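Local coordinates for protein flavohemoglobin (Malassezia yamatoensis, PDB 6O0A) that binds heme and FAD and, as a flavohemoglobin required for nitric oxide resistance, probably converts nitric oxide to nitrate with electrons from NAD(P)H, at residues 122-127 / 142-147; 175-180 / 188-193; 281-286 / 307-312. All blocks are in the same frame, centred on the assembly; numbering follows the deposited sequence.

Interaction 1. Residues 122-127 / 142-147; sequences YLFGAI and AWTEVY. With HEM (protoporphyrin IX containing Fe), chain C.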
loop_
_atom_site.group_PDB
_atom_site.type_symbol
_atom_site.label_atom_id
_atom_site.label_comp_id
_atom_site.label_asym_id
_atom_site.label_seq_id
_atom_site.Cartn_x
_atom_site.Cartn_y
_atom_site.Cartn_z
ATOM N N TYR A 122 19.821 -10.181 11.720
ATOM C CA TYR A 122 18.917 -10.387 12.849
ATOM C C TYR A 122 17.837 -11.407 12.539
ATOM O O TYR A 122 17.428 -12.149 13.439
ATOM C CB TYR A 122 18.325 -9.045 13.295
ATOM C CG TYR A 122 19.456 -8.197 13.817
ATOM C CD1 TYR A 122 20.082 -8.533 15.008
ATOM C CD2 TYR A 122 19.980 -7.158 13.065
ATOM C CE1 TYR A 122 21.161 -7.812 15.470
ATOM C CE2 TYR A 122 21.060 -6.435 13.519
ATOM C CZ TYR A 122 21.641 -6.768 14.723
ATOM O OH TYR A 122 22.730 -6.067 15.185
ATOM N N LEU A 123 17.385 -11.494 11.288
ATOM C CA LEU A 123 16.402 -12.517 10.956
ATOM C C LEU A 123 16.996 -13.906 11.134
ATOM O O LEU A 123 16.387 -14.783 11.758
ATOM C CB LEU A 123 15.884 -12.328 9.525
ATOM C CG LEU A 123 14.883 -13.386 9.079
ATOM C CD1 LEU A 123 13.682 -13.381 10.021
ATOM C CD2 LEU A 123 14.424 -13.086 7.658
ATOM N N PHE A 124 18.193 -14.131 10.596
ATOM C CA PHE A 124 18.748 -15.469 10.674
ATOM C C PHE A 124 19.289 -15.779 12.058
ATOM O O PHE A 124 19.305 -16.953 12.445
ATOM C CB PHE A 124 19.784 -15.650 9.561
ATOM C CG PHE A 124 19.147 -16.057 8.253
ATOM C CD1 PHE A 124 18.364 -15.153 7.545
ATOM C CD2 PHE A 124 19.267 -17.356 7.774
ATOM C CE1 PHE A 124 17.733 -15.527 6.356
ATOM C CE2 PHE A 124 18.639 -17.738 6.584
ATOM C CZ PHE A 124 17.878 -16.822 5.877
ATOM N N GLY A 125 19.660 -14.758 12.831
ATOM C CA GLY A 125 19.930 -14.987 14.244
ATOM C C GLY A 125 18.699 -15.477 14.988
ATOM O O GLY A 125 18.787 -16.341 15.868
ATOM N N ALA A 126 17.533 -14.920 14.658
ATOM C CA ALA A 126 16.298 -15.351 15.313
ATOM C C ALA A 126 15.897 -16.751 14.867
ATOM O O ALA A 126 15.362 -17.533 15.661
ATOM C CB ALA A 126 15.169 -14.355 15.030
ATOM N N ILE A 127 16.126 -17.076 13.593
ATOM C CA ILE A 127 15.928 -18.448 13.130
ATOM C C ILE A 127 16.803 -19.407 13.929
ATOM O O ILE A 127 16.342 -20.462 14.381
ATOM C CB ILE A 127 16.210 -18.544 11.620
ATOM C CG1 ILE A 127 15.123 -17.811 10.828
ATOM C CG2 ILE A 127 16.308 -20.010 11.185
ATOM C CD1 ILE A 127 15.502 -17.576 9.382
ATOM N N ALA A 142 20.353 -23.101 2.533
ATOM C CA ALA A 142 19.287 -23.032 1.540
ATOM C C ALA A 142 18.405 -21.805 1.747
ATOM O O ALA A 142 18.057 -21.114 0.782
ATOM C CB ALA A 142 18.452 -24.312 1.584
ATOM N N TRP A 143 18.041 -21.505 2.996
ATOM C CA TRP A 143 17.190 -20.343 3.236
ATOM C C TRP A 143 17.949 -19.033 3.042
ATOM O O TRP A 143 17.358 -18.025 2.632
ATOM C CB TRP A 143 16.558 -20.445 4.630
ATOM C CG TRP A 143 15.411 -21.413 4.594
ATOM C CD1 TRP A 143 15.432 -22.739 4.944
ATOM C CD2 TRP A 143 14.091 -21.155 4.083
ATOM N NE1 TRP A 143 14.190 -23.308 4.716
ATOM C CE2 TRP A 143 13.355 -22.356 4.190
ATOM C CE3 TRP A 143 13.462 -20.022 3.560
ATOM C CZ2 TRP A 143 12.019 -22.452 3.791
ATOM C CZ3 TRP A 143 12.136 -20.115 3.173
ATOM C CH2 TRP A 143 11.429 -21.323 3.293
ATOM N N THR A 144 19.258 -19.033 3.292
ATOM C CA THR A 144 20.069 -17.872 2.944
ATOM C C THR A 144 20.025 -17.594 1.442
ATOM O O THR A 144 19.918 -16.436 1.021
ATOM C CB THR A 144 21.500 -18.093 3.435
ATOM O OG1 THR A 144 21.480 -18.163 4.868
ATOM C CG2 THR A 144 22.426 -16.971 2.981
ATOM N N GLU A 145 20.102 -18.646 0.617
ATOM C CA GLU A 145 19.994 -18.451 -0.823
ATOM C C GLU A 145 18.652 -17.825 -1.188
ATOM O O GLU A 145 18.596 -16.885 -1.990
ATOM C CB GLU A 145 20.175 -19.777 -1.556
ATOM C CG GLU A 145 20.232 -19.575 -3.070
ATOM C CD GLU A 145 20.404 -20.864 -3.853
ATOM O OE1 GLU A 145 20.805 -21.890 -3.260
ATOM O OE2 GLU A 145 20.130 -20.843 -5.072
ATOM N N VAL A 146 17.565 -18.338 -0.600
ATOM C CA VAL A 146 16.231 -17.782 -0.821
ATOM C C VAL A 146 16.201 -16.310 -0.429
ATOM O O VAL A 146 15.731 -15.459 -1.191
ATOM C CB VAL A 146 15.176 -18.593 -0.041
ATOM C CG1 VAL A 146 13.790 -17.939 -0.129
ATOM C CG2 VAL A 146 15.119 -20.021 -0.546
ATOM N N TYR A 147 16.732 -15.985 0.756
ATOM C CA TYR A 147 16.745 -14.595 1.198
ATOM C C TYR A 147 17.446 -13.696 0.186
ATOM O O TYR A 147 16.943 -12.624 -0.161
ATOM C CB TYR A 147 17.420 -14.460 2.569
ATOM C CG TYR A 147 17.467 -13.008 3.037
ATOM C CD1 TYR A 147 18.524 -12.160 2.689
ATOM C CD2 TYR A 147 16.430 -12.474 3.793
ATOM C CE1 TYR A 147 18.552 -10.820 3.099
ATOM C CE2 TYR A 147 16.451 -11.138 4.211
ATOM C CZ TYR A 147 17.509 -10.320 3.851
ATOM O OH TYR A 147 17.516 -8.997 4.266
HETATM C CHA HEM C . 7.320 -3.556 4.678
HETATM C CHB HEM C . 9.289 -7.625 2.846
HETATM C CHC HEM C . 13.723 -5.905 3.808
HETATM C CHD HEM C . 11.736 -2.188 6.210
HETATM C C1A HEM C . 7.468 -4.794 4.078
HETATM C C2A HEM C . 6.399 -5.640 3.594
HETATM C C3A HEM C . 6.941 -6.754 3.086
HETATM C C4A HEM C . 8.379 -6.669 3.246
HETATM C CMA HEM C . 6.193 -7.947 2.456
HETATM C CAA HEM C . 4.899 -5.282 3.634
HETATM C CBA HEM C . 4.632 -4.542 2.326
HETATM C CGA HEM C . 3.201 -4.063 2.288
HETATM O O1A HEM C . 2.753 -3.420 3.271
HETATM O O2A HEM C . 2.507 -4.319 1.275
HETATM C C1B HEM C . 10.663 -7.517 2.935
HETATM C C2B HEM C . 11.629 -8.501 2.483
HETATM C C3B HEM C . 12.861 -8.033 2.765
HETATM C C4B HEM C . 12.705 -6.729 3.382
HETATM C CMB HEM C . 11.227 -9.839 1.831
HETATM C CAB HEM C . 14.243 -8.675 2.486
HETATM C CBB HEM C . 14.458 -9.695 1.640
HETATM C C1C HEM C . 13.560 -4.771 4.577
HETATM C C2C HEM C . 14.627 -4.013 5.178
HETATM C C3C HEM C . 14.089 -2.976 5.845
HETATM C C4C HEM C . 12.654 -3.068 5.691
HETATM C CMC HEM C . 16.118 -4.382 5.003
HETATM C CAC HEM C . 14.768 -1.870 6.697
HETATM C CBC HEM C . 15.936 -2.066 7.339
HETATM C C1D HEM C . 10.376 -2.246 5.989
HETATM C C2D HEM C . 9.417 -1.300 6.529
HETATM C C3D HEM C . 8.203 -1.670 6.127
HETATM C C4D HEM C . 8.336 -2.861 5.303
HETATM C CMD HEM C . 9.785 -0.098 7.429
HETATM C CAD HEM C . 6.884 -0.946 6.476
HETATM C CBD HEM C . 6.116 -1.822 7.462
HETATM C CGD HEM C . 6.644 -1.670 8.871
HETATM O O1D HEM C . 6.819 -0.513 9.342
HETATM O O2D HEM C . 6.873 -2.715 9.541
HETATM N NA HEM C . 8.664 -5.456 3.848
HETATM N NB HEM C . 11.353 -6.456 3.477
HETATM N NC HEM C . 12.359 -4.166 4.900
HETATM N ND HEM C . 9.686 -3.177 5.238
HETATM FE FE HEM C . 10.535 -4.689 4.120
#

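Interaction 2. Residues 175-180 / 188-193; sequences KLVKRT and DMVFEP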
loop_
_atom_site.group_PDB
_atom_site.type_symbol
_atom_site.label_atom_id
_atom_site.label_comp_id
_atom_site.label_asym_id
_atom_site.label_seq_id
_atom_site.Cartn_x
_atom_site.Cartn_y
_atom_site.Cartn_z
ATOM N N LYS A 175 5.263 22.315 4.159
ATOM C CA LYS A 175 4.468 23.136 5.057
ATOM C C LYS A 175 2.985 22.873 4.809
ATOM O O LYS A 175 2.539 22.764 3.659
ATOM C CB LYS A 175 4.801 24.620 4.857
ATOM C CG LYS A 175 3.912 25.595 5.626
ATOM C CD LYS A 175 3.832 26.932 4.896
ATOM C CE LYS A 175 4.431 28.059 5.705
ATOM N NZ LYS A 175 4.225 29.381 5.035
ATOM N N LEU A 176 2.222 22.766 5.888
ATOM C CA LEU A 176 0.775 22.607 5.778
ATOM C C LEU A 176 0.162 23.969 5.457
ATOM O O LEU A 176 0.242 24.900 6.266
ATOM C CB LEU A 176 0.219 22.011 7.073
ATOM C CG LEU A 176 -1.305 21.862 7.109
ATOM C CD1 LEU A 176 -1.818 20.931 5.974
ATOM C CD2 LEU A 176 -1.774 21.339 8.472
ATOM N N VAL A 177 -0.433 24.109 4.271
ATOM C CA VAL A 177 -0.981 25.396 3.847
ATOM C C VAL A 177 -2.502 25.448 3.898
ATOM O O VAL A 177 -3.061 26.558 3.931
ATOM C CB VAL A 177 -0.482 25.798 2.440
ATOM C CG1 VAL A 177 1.052 25.902 2.417
ATOM C CG2 VAL A 177 -0.985 24.820 1.372
ATOM N N LYS A 178 -3.189 24.306 3.902
ATOM C CA LYS A 178 -4.644 24.305 3.982
ATOM C C LYS A 178 -5.111 23.038 4.687
ATOM O O LYS A 178 -4.622 21.942 4.408
ATOM C CB LYS A 178 -5.294 24.408 2.599
ATOM C CG LYS A 178 -6.788 24.689 2.650
ATOM C CD LYS A 178 -7.375 24.845 1.250
ATOM C CE LYS A 178 -8.823 25.316 1.316
ATOM N NZ LYS A 178 -9.408 25.439 -0.041
ATOM N N ARG A 179 -6.077 23.200 5.587
ATOM C CA ARG A 179 -6.588 22.100 6.395
ATOM C C ARG A 179 -8.098 22.257 6.504
ATOM O O ARG A 179 -8.577 23.281 6.995
ATOM C CB ARG A 179 -5.928 22.120 7.778
ATOM C CG ARG A 179 -6.328 21.000 8.692
ATOM C CD ARG A 179 -6.124 21.413 10.140
ATOM N NE ARG A 179 -6.496 20.320 11.025
ATOM C CZ ARG A 179 -7.722 20.139 11.501
ATOM N NH1 ARG A 179 -8.699 20.986 11.187
ATOM N NH2 ARG A 179 -7.969 19.108 12.290
ATOM N N THR A 180 -8.846 21.254 6.047
ATOM C CA THR A 180 -10.306 21.323 6.030
ATOM C C THR A 180 -10.883 20.053 6.640
ATOM O O THR A 180 -10.604 18.958 6.155
ATOM C CB THR A 180 -10.838 21.484 4.601
ATOM O OG1 THR A 180 -10.161 22.563 3.937
ATOM C CG2 THR A 180 -12.332 21.771 4.634
ATOM N N ASP A 188 -8.910 16.999 5.157
ATOM C CA ASP A 188 -8.328 17.185 3.830
ATOM C C ASP A 188 -7.201 18.211 3.940
ATOM O O ASP A 188 -7.441 19.366 4.325
ATOM C CB ASP A 188 -9.457 17.650 2.894
ATOM C CG ASP A 188 -9.015 17.869 1.452
ATOM O OD1 ASP A 188 -7.847 17.606 1.115
ATOM O OD2 ASP A 188 -9.870 18.314 0.639
ATOM N N MET A 189 -5.962 17.778 3.662
ATOM C CA MET A 189 -4.762 18.560 3.975
ATOM C C MET A 189 -3.962 18.834 2.710
ATOM O O MET A 189 -3.711 17.916 1.924
ATOM C CB MET A 189 -3.902 17.800 4.989
ATOM C CG MET A 189 -4.713 17.435 6.230
ATOM S SD MET A 189 -3.731 16.506 7.438
ATOM C CE MET A 189 -2.627 17.790 8.006
ATOM N N VAL A 190 -3.546 20.085 2.519
ATOM C CA VAL A 190 -2.726 20.473 1.370
ATOM C C VAL A 190 -1.375 20.967 1.869
ATOM O O VAL A 190 -1.318 21.878 2.703
ATOM C CB VAL A 190 -3.403 21.561 0.522
ATOM C CG1 VAL A 190 -2.493 21.948 -0.660
ATOM C CG2 VAL A 190 -4.793 21.093 0.027
ATOM N N PHE A 191 -0.292 20.392 1.326
ATOM C CA PHE A 191 1.079 20.729 1.690
ATOM C C PHE A 191 1.831 21.326 0.501
ATOM O O PHE A 191 1.594 20.955 -0.655
ATOM C CB PHE A 191 1.855 19.488 2.170
ATOM C CG PHE A 191 1.335 18.874 3.448
ATOM C CD1 PHE A 191 0.306 17.941 3.422
ATOM C CD2 PHE A 191 1.899 19.206 4.664
ATOM C CE1 PHE A 191 -0.158 17.361 4.598
ATOM C CE2 PHE A 191 1.444 18.632 5.842
ATOM C CZ PHE A 191 0.407 17.718 5.811
ATOM N N GLU A 192 2.770 22.224 0.780
ATOM C CA GLU A 192 3.664 22.750 -0.241
ATOM C C GLU A 192 5.098 22.666 0.249
ATOM O O GLU A 192 5.344 22.629 1.460
ATOM C CB GLU A 192 3.310 24.203 -0.599
ATOM C CG GLU A 192 2.012 24.274 -1.399
ATOM C CD GLU A 192 1.583 25.695 -1.705
ATOM O OE1 GLU A 192 2.342 26.626 -1.377
ATOM O OE2 GLU A 192 0.484 25.869 -2.270
ATOM N N PRO A 193 6.070 22.604 -0.662
ATOM C CA PRO A 193 7.468 22.472 -0.218
ATOM C C PRO A 193 7.878 23.618 0.691
ATOM O O PRO A 193 7.524 24.781 0.465
ATOM C CB PRO A 193 8.269 22.486 -1.523
ATOM C CG PRO A 193 7.329 21.989 -2.539
ATOM C CD PRO A 193 5.948 22.483 -2.123
HETATM O O HOH W 1 -7.986 21.507 2.767
#

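Interaction 3. Residues 281-286 / 307-312; sequences LVLICA and REVMII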
loop_
_atom_site.group_PDB
_atom_site.type_symbol
_atom_site.label_atom_id
_atom_site.label_comp_id
_atom_site.label_asym_id
_atom_site.label_seq_id
_atom_site.Cartn_x
_atom_site.Cartn_y
_atom_site.Cartn_z
ATOM N N LEU A 281 -14.055 0.622 -16.996
ATOM C CA LEU A 281 -13.515 0.617 -15.645
ATOM C C LEU A 281 -14.650 0.610 -14.629
ATOM O O LEU A 281 -15.626 1.355 -14.765
ATOM C CB LEU A 281 -12.619 1.840 -15.387
ATOM C CG LEU A 281 -11.328 2.005 -16.191
ATOM C CD1 LEU A 281 -10.705 3.355 -15.879
ATOM C CD2 LEU A 281 -10.345 0.882 -15.888
ATOM N N VAL A 282 -14.516 -0.228 -13.605
ATOM C CA VAL A 282 -15.456 -0.259 -12.492
ATOM C C VAL A 282 -14.642 0.016 -11.241
ATOM O O VAL A 282 -13.686 -0.713 -10.946
ATOM C CB VAL A 282 -16.211 -1.598 -12.401
ATOM C CG1 VAL A 282 -17.220 -1.563 -11.254
ATOM C CG2 VAL A 282 -16.929 -1.909 -13.720
ATOM N N LEU A 283 -14.982 1.091 -10.534
ATOM C CA LEU A 283 -14.240 1.518 -9.352
ATOM C C LEU A 283 -15.159 1.367 -8.146
ATOM O O LEU A 283 -16.222 2.001 -8.089
ATOM C CB LEU A 283 -13.754 2.961 -9.508
ATOM C CG LEU A 283 -13.052 3.279 -10.837
ATOM C CD1 LEU A 283 -12.646 4.750 -10.882
ATOM C CD2 LEU A 283 -11.819 2.389 -11.029
ATOM N N ILE A 284 -14.759 0.528 -7.193
ATOM C CA ILE A 284 -15.602 0.181 -6.050
ATOM C C ILE A 284 -14.834 0.517 -4.779
ATOM O O ILE A 284 -13.718 0.019 -4.575
ATOM C CB ILE A 284 -16.001 -1.299 -6.072
ATOM C CG1 ILE A 284 -16.783 -1.619 -7.356
ATOM C CG2 ILE A 284 -16.789 -1.650 -4.823
ATOM C CD1 ILE A 284 -17.220 -3.074 -7.475
ATOM N N CYS A 285 -15.425 1.345 -3.915
ATOM C CA CYS A 285 -14.701 1.782 -2.730
ATOM C C CYS A 285 -15.629 1.915 -1.529
ATOM O O CYS A 285 -16.855 1.978 -1.654
ATOM C CB CYS A 285 -13.964 3.116 -2.970
ATOM S SG CYS A 285 -15.044 4.508 -3.353
ATOM N N ALA A 286 -15.014 1.962 -0.347
ATOM C CA ALA A 286 -15.730 2.184 0.898
ATOM C C ALA A 286 -14.957 3.190 1.733
ATOM O O ALA A 286 -13.725 3.134 1.798
ATOM C CB ALA A 286 -15.909 0.888 1.698
ATOM N N ARG A 307 -13.768 6.031 -21.985
ATOM C CA ARG A 307 -14.108 4.762 -21.361
ATOM C C ARG A 307 -15.411 4.862 -20.579
ATOM O O ARG A 307 -15.731 5.897 -19.987
ATOM C CB ARG A 307 -13.002 4.316 -20.410
ATOM C CG ARG A 307 -11.668 4.042 -21.044
ATOM C CD ARG A 307 -10.634 3.734 -19.965
ATOM N NE ARG A 307 -9.287 3.678 -20.522
ATOM C CZ ARG A 307 -8.730 2.579 -21.019
ATOM N NH1 ARG A 307 -9.401 1.436 -21.021
ATOM N NH2 ARG A 307 -7.501 2.623 -21.514
ATOM N N GLU A 308 -16.158 3.761 -20.564
ATOM C CA GLU A 308 -17.261 3.640 -19.623
ATOM C C GLU A 308 -16.685 3.465 -18.234
ATOM O O GLU A 308 -15.853 2.581 -18.010
ATOM C CB GLU A 308 -18.155 2.453 -19.969
ATOM C CG GLU A 308 -18.867 2.597 -21.298
ATOM C CD GLU A 308 -19.920 1.532 -21.500
ATOM O OE1 GLU A 308 -20.105 0.694 -20.587
ATOM O OE2 GLU A 308 -20.565 1.538 -22.571
ATOM N N VAL A 309 -17.108 4.321 -17.307
ATOM C CA VAL A 309 -16.601 4.318 -15.938
ATOM C C VAL A 309 -17.798 4.174 -15.009
ATOM O O VAL A 309 -18.734 4.982 -15.062
ATOM C CB VAL A 309 -15.803 5.592 -15.611
ATOM C CG1 VAL A 309 -15.329 5.576 -14.160
ATOM C CG2 VAL A 309 -14.600 5.746 -16.551
ATOM N N MET A 310 -17.788 3.133 -14.187
ATOM C CA MET A 310 -18.827 2.907 -13.191
ATOM C C MET A 310 -18.191 3.033 -11.818
ATOM O O MET A 310 -17.241 2.313 -11.508
ATOM C CB MET A 310 -19.466 1.531 -13.370
ATOM C CG MET A 310 -20.526 1.183 -12.341
ATOM S SD MET A 310 -21.042 -0.548 -12.479
ATOM C CE MET A 310 -21.354 -0.694 -14.238
ATOM N N ILE A 311 -18.702 3.949 -11.005
ATOM C CA ILE A 311 -18.148 4.184 -9.681
ATOM C C ILE A 311 -19.201 3.810 -8.653
ATOM O O ILE A 311 -20.322 4.322 -8.701
ATOM C CB ILE A 311 -17.700 5.646 -9.501
ATOM C CG1 ILE A 311 -16.625 5.995 -10.531
ATOM C CG2 ILE A 311 -17.172 5.872 -8.071
ATOM C CD1 ILE A 311 -16.762 7.377 -11.135
ATOM N N ILE A 312 -18.841 2.920 -7.726
ATOM C CA ILE A 312 -19.740 2.475 -6.666
ATOM C C ILE A 312 -19.029 2.747 -5.349
ATOM O O ILE A 312 -18.022 2.102 -5.044
ATOM C CB ILE A 312 -20.114 0.992 -6.796
ATOM C CG1 ILE A 312 -20.477 0.634 -8.242
ATOM C CG2 ILE A 312 -21.276 0.653 -5.871
ATOM C CD1 ILE A 312 -21.799 1.211 -8.721
#

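Interaction 1. Residues 122-127 / 142-147
The phenyl ring of F124 reaches across to helix 137-163 with its far edge leading: the carbonyl oxygen of W143 lies at that edge, near the ring plane, 3.5 Å from F124 CZ. One face is covered by I127 CD1, over the centre and 3.9 Å above the plane. The F124 ring also stacks with Y120, which meets the Y147 ring edge-to-face. F124 CE2 comes to 3.3 Å from T144 OG1, an oxygen hydrogen-bonded to V140 O and Y120 OH, while F124 CE1 packs on Y147 CB at 3.9 Å. These contacts join two roughly antiparallel helices of the globin domain, whose local axes make an angle of 153° and approach no closer than 11.9 Å, a gap bridged by large side chains. Y147 carries the contact on to the cofactor. With CG anti to the backbone N (chi1 179°), its ring projects from the helix toward the porphyrin, and Y147 CE2 approaches the vinyl carbon CBB of the heme to 3.6 Å. The phenol oxygen is tied to Y116 O, which should limit the swing of the ring. L123 CD2 adds a looser contact with Y147 CD2 at 4.4 Å, and both side chains rest on I80.

Interaction 2. Residues 175-180 / 188-193
A beta hairpin of the FAD-binding domain, formed by strands 171-181 and 186-193, carries a classic beta bulge in this contact: V177 and K178 on one strand both face V190 on the other. The carbonyl oxygen of V190 accepts from both. V177 N donates at 2.9 Å to V190 O, nearly along the C=O axis, whereas K178 N makes a longer bond of 3.3 Å to V190 O, on a lone pair in the carbonyl plane. V190 N returns a bond to K178 O. On either side of the bulge the antiparallel pairing is regular, with K175 and E192 as one hydrogen-bonded pair and T180 and D188 as another. A water spans the latter, donating to D188 O and hydrogen-bonded to T180 OG1 at 2.7 Å.

As the extra residue of the bulge, V177 does not follow the regular alternation of faces. Its CG2 settles 3.8 Å from V190 CG1, and its two methyls lie across the side chain of E192 at about a right angle. On the face that carries L176, M189 and F191, L176 and F191 form a non-hydrogen-bonded pair. L176 CG stands anti to the backbone N (chi1 177°), and CD1 lies over one face of the phenyl ring in a CH-pi contact, 4.0 Å from the F191 centroid and offset toward the rim. The other branch, L176 CD2, meets M189 CE at 3.7 Å, the two side chains crossing nearly perpendicularly.

D188 is salt-bridged to R235, and E192 is hydrogen-bonded to Q233. In the six-stranded antiparallel sheet the hairpin lies between strand 258-262, next to strand 171-181, and strand 234-239, next to strand 186-193, with F191 packed on I236 and I261.

Interaction 3. Residues 281-286 / 307-312
Two neighbouring parallel strands, 281-286 and 308-315, meet here within a beta-alpha-beta unit of the NAD-binding domain, linked through helix 290-302. Their local axes diverge by only 12°. Five backbone hydrogen bonds zigzag between them: L281 N to E308 O, M310 N to L281 O, L283 N to M310 O at 2.7 Å, I312 N to L283 O, and C285 N to I312 O. All are close to straight, and CA-H...O contacts run between them, as at I284 CA to I312 O (3.2 Å).

The paired side chains, from L281/V309 to I284/I312, are all apolar. On one face, V282 and M310 lie side by side and point the same way, although M310 has a second conformer that leaves their contact uncertain. On the other, L283 CD1 touches both V309 CG1 (4.3 Å) and I311 CG1 (4.2 Å). At the start of the strand L281 CD1 rests on the aliphatic R307 CD at 4.1 Å, while the guanidinium group is held by a salt bridge to E274 and by the carbonyl oxygens of S279 and D276.

Helix 290-302 packs on the face of L281, L283 and I311, with L300 against L281, and V293 and V297 against I311; V293 also touches C285. Helix 374-386 packs against I284 on the other face, and strand 367-371 continues the parallel sheet beyond strand 281-286.

How the interactions relate
From the N terminus the three contacts come in series, with none nested in or crossing another. Interaction 1 closes the short connection between helices 115-131 and 137-163 beside the heme. Helix 137-163 is followed by strand 171-181, where interaction 2 begins; it closes a tight hairpin turn in the FAD-binding domain. Interaction 3 closes a longer excursion through helix 290-302 in the NAD-binding domain. None touches another: the centre of interaction 1 is about 43 Å from those of the other two, which lie on the opposite side of the chain's centre, while interactions 2 and 3 are about 28 Å apart between centres. Each contact lies within a different part of the flavohemoglobin: globin, FAD-binding and NAD-binding.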